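Local atomic coordinates of putative N-acetylneuraminate lyase ([Ruminococcus] gnavus ATCC 29149, PDB entry 6RB7), a protein that belongs to the dihydrodipicolinate synthetase family of lyase-like proteins, folds as a beta/alpha barrel and assembles as four copies of the chain. Residues Y46-K51 and Q61-Y66; G53-E58 and R92-E97. All coordinates share one frame; numbering follows the deposited sequence.

Interaction 1 (Y46-K51 and Q61-Y66); sequences YACYDK and QGLTKY
The extended loop residues Tyr46 to Cys48 run past one turn of helix 57-70, with the closest backbone approach between Cys48 and Leu63, 7.9 Å from CA to CA. Leu63 carries the helix side of this buried contact, which no hydrogen bond crosses. Its CG stands anti to the backbone N (chi1 -174°), and the branch ending in CD2 reaches across to the loop. That one methyl lies 3.7 Å from the backbone N of Tyr46 and, by the same 3.7 Å, from SG of Cys48. The sulfur also reaches the root of the leucine, 3.8 Å from SG to Leu63 CB, and so lies alongside the branch. The loop follows the C-terminal end of strand 41-43, the first strand of the parallel beta/alpha barrel, and leads to helix 57-70, which packs outside it, so the contact lies within the first beta-alpha unit. Tyr46 adds its CB, 4.0 Å from Leu63 CD2, and its side chain crosses that of Leu63 at about a right angle. Leu63 CD2 meets the ring obliquely near Tyr46 CD2, 4.2 Å away. Beyond the contact the ring leads away from the leucine to its hydroxyl, which is hydrogen-bonded to the carbonyl O of Gly242, just past strand 238-241, while Ile291 of helix 287-299 also packs on Tyr46.

Interaction 2 (G53-E58 and R92-E97); sequences GNISPE and RKIVLE
Ile55 meets helix 89-103 from the loop just ahead of helix 57-70, and its CB points at the segment 92-97. From CB the side chain forks. CG2 leaves anti to the backbone N and rests against two methyls of the helix, 3.7 Å from Ile94 CG2 and 3.8 Å from Val95 CG2. The other branch begins with CG1, 4.0 Å from Val95 CG2, and ends in CD1, which comes to 3.7 Å from that same methyl. Val95 CG2 therefore touches three carbons of Ile55, and the two side chains cross at about a right angle, whereas Ile55 and Ile94 lie alongside each other, pointing opposite ways. Pro57, in the first turn of helix 57-70, is a looser neighbour, its CG 4.3 Å from Ile94 CG2. This joins the first two outer helices of the barrel near the start of helix 57-70, where Ser56 is the N-cap and its OG accepts from the backbone N of Gly59. Every touching pair is carbon on carbon, which implies that the segments meet through apolar packing and shape fit, with no directional bond between them.

Overall arrangement
Interactions 1 and 2 have centres about 8 Å apart and share helix 57-70. Their segments alternate along the chain: 46-51, 53-58, 61-66, then 92-97. Interaction 1 stays within the first beta-alpha unit, folding the loop after strand 41-43 back on the helix that follows; interaction 2 ties the start of that helix to helix 89-103, which follows strand 74-77. They also touch directly: Cys48 O and Ser56 N, 2.9 Å apart, probably form a hydrogen bond, and Tyr49 CE1 packs 3.7 Å from Ile55 CD1. Loop and two neighbouring outer helices of the barrel thus form one continuous packed region.

Interaction 1 (Y46-K51 and Q61-Y66)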
loop_
_atom_site.group_PDB
_atom_site.type_symbol
_atom_site.label_atom_id
_atom_site.label_comp_id
_atom_site.label_asym_id
_atom_site.label_seq_id
_atom_site.Cartn_x
_atom_site.Cartn_y
_atom_site.Cartn_z
ATOM N N TYR A 46 18.765 5.907 -23.379
ATOM C CA TYR A 46 17.381 6.130 -23.851
ATOM C C TYR A 46 17.096 5.332 -25.126
ATOM O O TYR A 46 18.014 4.954 -25.887
ATOM C CB TYR A 46 17.131 7.622 -24.088
ATOM C CG TYR A 46 17.445 8.478 -22.893
ATOM C CD1 TYR A 46 16.917 8.165 -21.651
ATOM C CD2 TYR A 46 18.341 9.536 -22.962
ATOM C CE1 TYR A 46 17.223 8.923 -20.534
ATOM C CE2 TYR A 46 18.626 10.316 -21.866
ATOM C CZ TYR A 46 18.087 9.997 -20.631
ATOM O OH TYR A 46 18.360 10.777 -19.522
ATOM N N ALA A 47 15.808 5.088 -25.350
ATOM C CA ALA A 47 15.301 4.556 -26.636
ATOM C C ALA A 47 15.496 5.600 -27.720
ATOM O O ALA A 47 15.012 6.719 -27.566
ATOM C CB ALA A 47 13.874 4.105 -26.540
ATOM N N CYS A 48 16.168 5.232 -28.808
ATOM C CA CYS A 48 16.446 6.143 -29.941
ATOM C C CYS A 48 15.657 5.644 -31.145
ATOM O O CYS A 48 15.975 4.538 -31.678
ATOM C CB CYS A 48 17.926 6.148 -30.256
ATOM S SG CYS A 48 18.955 6.743 -28.893
ATOM N N TYR A 49 14.671 6.429 -31.574
ATOM C CA TYR A 49 13.774 6.043 -32.663
ATOM C C TYR A 49 13.949 6.969 -33.862
ATOM O O TYR A 49 14.391 8.099 -33.735
ATOM C CB TYR A 49 12.313 6.072 -32.242
ATOM C CG TYR A 49 11.979 5.263 -31.007
ATOM C CD1 TYR A 49 11.986 3.883 -31.022
ATOM C CD2 TYR A 49 11.545 5.913 -29.865
ATOM C CE1 TYR A 49 11.617 3.147 -29.905
ATOM C CE2 TYR A 49 11.174 5.188 -28.737
ATOM C CZ TYR A 49 11.177 3.809 -28.779
ATOM O OH TYR A 49 10.859 3.064 -27.666
ATOM N N ASP A 50 13.613 6.396 -35.017
ATOM C CA ASP A 50 13.505 7.183 -36.265
ATOM C C ASP A 50 12.121 7.846 -36.307
ATOM O O ASP A 50 11.328 7.724 -35.370
ATOM C CB ASP A 50 13.835 6.293 -37.466
ATOM C CG ASP A 50 12.828 5.197 -37.788
ATOM O OD1 ASP A 50 11.651 5.262 -37.274
ATOM O OD2 ASP A 50 13.242 4.228 -38.496
ATOM N N LYS A 51 11.807 8.535 -37.412
ATOM C CA LYS A 51 10.544 9.298 -37.501
ATOM C C LYS A 51 9.341 8.360 -37.608
ATOM O O LYS A 51 8.261 8.835 -37.272
ATOM C CB LYS A 51 10.582 10.259 -38.696
ATOM C CG LYS A 51 11.562 11.411 -38.482
ATOM C CD LYS A 51 11.173 12.342 -37.335
ATOM C CE LYS A 51 12.347 13.007 -36.646
ATOM N NZ LYS A 51 11.953 14.333 -36.123
ATOM N N GLN A 61 23.812 5.093 -32.252
ATOM C CA GLN A 61 25.253 5.368 -32.310
ATOM C C GLN A 61 25.515 6.806 -31.847
ATOM O O GLN A 61 26.482 7.017 -31.111
ATOM C CB GLN A 61 25.776 5.086 -33.718
ATOM C CG GLN A 61 25.723 3.639 -34.093
ATOM C CD GLN A 61 26.288 3.400 -35.473
ATOM O OE1 GLN A 61 27.033 4.247 -36.006
ATOM N NE2 GLN A 61 25.875 2.290 -36.072
ATOM N N GLY A 62 24.652 7.744 -32.225
ATOM C CA GLY A 62 24.768 9.155 -31.820
ATOM C C GLY A 62 24.759 9.297 -30.307
ATOM O O GLY A 62 25.598 9.995 -29.718
ATOM N N LEU A 63 23.774 8.655 -29.673
ATOM C CA LEU A 63 23.666 8.772 -28.206
ATOM C C LEU A 63 24.839 8.072 -27.511
ATOM O O LEU A 63 25.327 8.577 -26.489
ATOM C CB LEU A 63 22.310 8.235 -27.741
ATOM C CG LEU A 63 22.038 8.441 -26.253
ATOM C CD1 LEU A 63 21.970 9.910 -25.875
ATOM C CD2 LEU A 63 20.757 7.739 -25.855
ATOM N N THR A 64 25.351 6.994 -28.071
ATOM C CA THR A 64 26.508 6.286 -27.474
ATOM C C THR A 64 27.735 7.207 -27.533
ATOM O O THR A 64 28.450 7.349 -26.547
ATOM C CB THR A 64 26.779 4.954 -28.168
ATOM O OG1 THR A 64 25.590 4.171 -28.242
ATOM C CG2 THR A 64 27.894 4.205 -27.492
ATOM N N LYS A 65 27.967 7.837 -28.687
ATOM C CA LYS A 65 29.146 8.729 -28.845
ATOM C C LYS A 65 29.003 9.914 -27.890
ATOM O O LYS A 65 30.037 10.407 -27.360
ATOM C CB LYS A 65 29.258 9.163 -30.296
ATOM C CG LYS A 65 29.629 8.025 -31.215
ATOM C CD LYS A 65 29.804 8.391 -32.668
ATOM C CE LYS A 65 28.514 8.886 -33.295
ATOM N NZ LYS A 65 28.693 9.268 -34.726
ATOM N N TYR A 66 27.779 10.388 -27.669
ATOM C CA TYR A 66 27.498 11.458 -26.687
ATOM C C TYR A 66 27.973 11.026 -25.306
ATOM O O TYR A 66 28.682 11.776 -24.646
ATOM C CB TYR A 66 26.013 11.777 -26.692
ATOM C CG TYR A 66 25.465 12.574 -25.529
ATOM C CD1 TYR A 66 25.566 13.946 -25.472
ATOM C CD2 TYR A 66 24.776 11.919 -24.515
ATOM C CE1 TYR A 66 25.006 14.681 -24.429
ATOM C CE2 TYR A 66 24.217 12.641 -23.465
ATOM C CZ TYR A 66 24.316 14.024 -23.426
ATOM O OH TYR A 66 23.761 14.714 -22.380
#

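Interaction 2 (G53-E58 and R92-E97)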
loop_
_atom_site.group_PDB
_atom_site.type_symbol
_atom_site.label_atom_id
_atom_site.label_comp_id
_atom_site.label_asym_id
_atom_site.label_seq_id
_atom_site.Cartn_x
_atom_site.Cartn_y
_atom_site.Cartn_z
ATOM N N GLY A 53 9.106 5.665 -35.782
ATOM C CA GLY A 53 9.027 5.042 -34.438
ATOM C C GLY A 53 9.761 3.722 -34.343
ATOM O O GLY A 53 9.574 2.999 -33.342
ATOM N N ASN A 54 10.585 3.343 -35.312
ATOM C CA ASN A 54 11.416 2.130 -35.184
ATOM C C ASN A 54 12.734 2.508 -34.528
ATOM O O ASN A 54 13.096 3.684 -34.598
ATOM C CB ASN A 54 11.629 1.402 -36.508
ATOM C CG ASN A 54 10.338 0.715 -36.892
ATOM O OD1 ASN A 54 9.765 1.081 -37.914
ATOM N ND2 ASN A 54 9.849 -0.189 -36.029
ATOM N N ILE A 55 13.466 1.515 -34.014
ATOM C CA ILE A 55 14.814 1.766 -33.452
ATOM C C ILE A 55 15.677 2.324 -34.583
ATOM O O ILE A 55 15.662 1.758 -35.714
ATOM C CB ILE A 55 15.444 0.512 -32.814
ATOM C CG1 ILE A 55 14.662 0.061 -31.568
ATOM C CG2 ILE A 55 16.895 0.780 -32.494
ATOM C CD1 ILE A 55 14.602 1.068 -30.490
ATOM N N SER A 56 16.374 3.412 -34.302
ATOM C CA SER A 56 17.304 4.063 -35.255
ATOM C C SER A 56 18.730 3.628 -34.950
ATOM O O SER A 56 19.338 4.087 -33.968
ATOM C CB SER A 56 17.159 5.553 -35.172
ATOM O OG SER A 56 18.138 6.172 -35.991
ATOM N N PRO A 57 19.375 2.821 -35.811
ATOM C CA PRO A 57 20.798 2.524 -35.622
ATOM C C PRO A 57 21.649 3.796 -35.513
ATOM O O PRO A 57 22.512 3.893 -34.621
ATOM C CB PRO A 57 21.141 1.679 -36.852
ATOM C CG PRO A 57 19.836 0.991 -37.155
ATOM C CD PRO A 57 18.782 2.060 -36.930
ATOM N N GLU A 58 21.431 4.774 -36.398
ATOM C CA GLU A 58 22.213 6.037 -36.386
ATOM C C GLU A 58 21.931 6.818 -35.091
ATOM O O GLU A 58 22.889 7.381 -34.524
ATOM C CB GLU A 58 21.877 6.868 -37.631
ATOM C CG GLU A 58 22.105 6.072 -38.918
ATOM C CD GLU A 58 20.897 5.425 -39.606
ATOM O OE1 GLU A 58 20.085 4.641 -38.959
ATOM O OE2 GLU A 58 20.771 5.696 -40.821
ATOM N N ARG A 92 15.595 -4.651 -29.050
ATOM C CA ARG A 92 16.621 -4.577 -27.993
ATOM C C ARG A 92 17.967 -5.088 -28.519
ATOM O O ARG A 92 19.030 -4.562 -28.093
ATOM C CB ARG A 92 16.130 -5.310 -26.752
ATOM C CG ARG A 92 14.990 -4.529 -26.107
ATOM C CD ARG A 92 14.261 -5.307 -25.029
ATOM N NE ARG A 92 15.027 -5.503 -23.823
ATOM C CZ ARG A 92 14.509 -5.973 -22.685
ATOM N NH1 ARG A 92 13.229 -6.311 -22.647
ATOM N NH2 ARG A 92 15.289 -6.074 -21.613
ATOM N N LYS A 93 17.964 -6.080 -29.390
ATOM C CA LYS A 93 19.209 -6.539 -30.029
ATOM C C LYS A 93 19.800 -5.424 -30.889
ATOM O O LYS A 93 21.013 -5.177 -30.786
ATOM C CB LYS A 93 18.939 -7.761 -30.898
ATOM C CG LYS A 93 18.700 -9.029 -30.117
ATOM C CD LYS A 93 18.492 -10.208 -31.049
ATOM C CE LYS A 93 18.281 -11.511 -30.326
ATOM N NZ LYS A 93 18.003 -12.613 -31.297
ATOM N N ILE A 94 18.972 -4.748 -31.678
ATOM C CA ILE A 94 19.446 -3.648 -32.549
ATOM C C ILE A 94 20.057 -2.536 -31.683
ATOM O O ILE A 94 21.151 -2.043 -31.992
ATOM C CB ILE A 94 18.335 -3.164 -33.473
ATOM C CG1 ILE A 94 17.994 -4.296 -34.470
ATOM C CG2 ILE A 94 18.763 -1.876 -34.174
ATOM C CD1 ILE A 94 16.746 -4.059 -35.230
ATOM N N VAL A 95 19.408 -2.181 -30.571
ATOM C CA VAL A 95 19.984 -1.135 -29.712
ATOM C C VAL A 95 21.379 -1.563 -29.251
ATOM O O VAL A 95 22.342 -0.784 -29.366
ATOM C CB VAL A 95 19.064 -0.824 -28.509
ATOM C CG1 VAL A 95 19.765 0.044 -27.507
ATOM C CG2 VAL A 95 17.748 -0.210 -28.975
ATOM N N LEU A 96 21.499 -2.760 -28.677
ATOM C CA LEU A 96 22.770 -3.150 -28.043
ATOM C C LEU A 96 23.871 -3.303 -29.124
ATOM O O LEU A 96 24.993 -2.887 -28.866
ATOM C CB LEU A 96 22.602 -4.415 -27.220
ATOM C CG LEU A 96 23.847 -4.842 -26.467
ATOM C CD1 LEU A 96 24.247 -3.785 -25.408
ATOM C CD2 LEU A 96 23.602 -6.182 -25.801
ATOM N N GLU A 97 23.523 -3.847 -30.275
ATOM C CA GLU A 97 24.508 -3.968 -31.379
ATOM C C GLU A 97 25.068 -2.597 -31.730
ATOM O O GLU A 97 26.279 -2.494 -31.931
ATOM C CB GLU A 97 23.842 -4.634 -32.580
ATOM C CG GLU A 97 23.624 -6.095 -32.353
ATOM C CD GLU A 97 22.713 -6.783 -33.363
ATOM O OE1 GLU A 97 22.255 -6.121 -34.306
ATOM O OE2 GLU A 97 22.413 -7.979 -33.169
#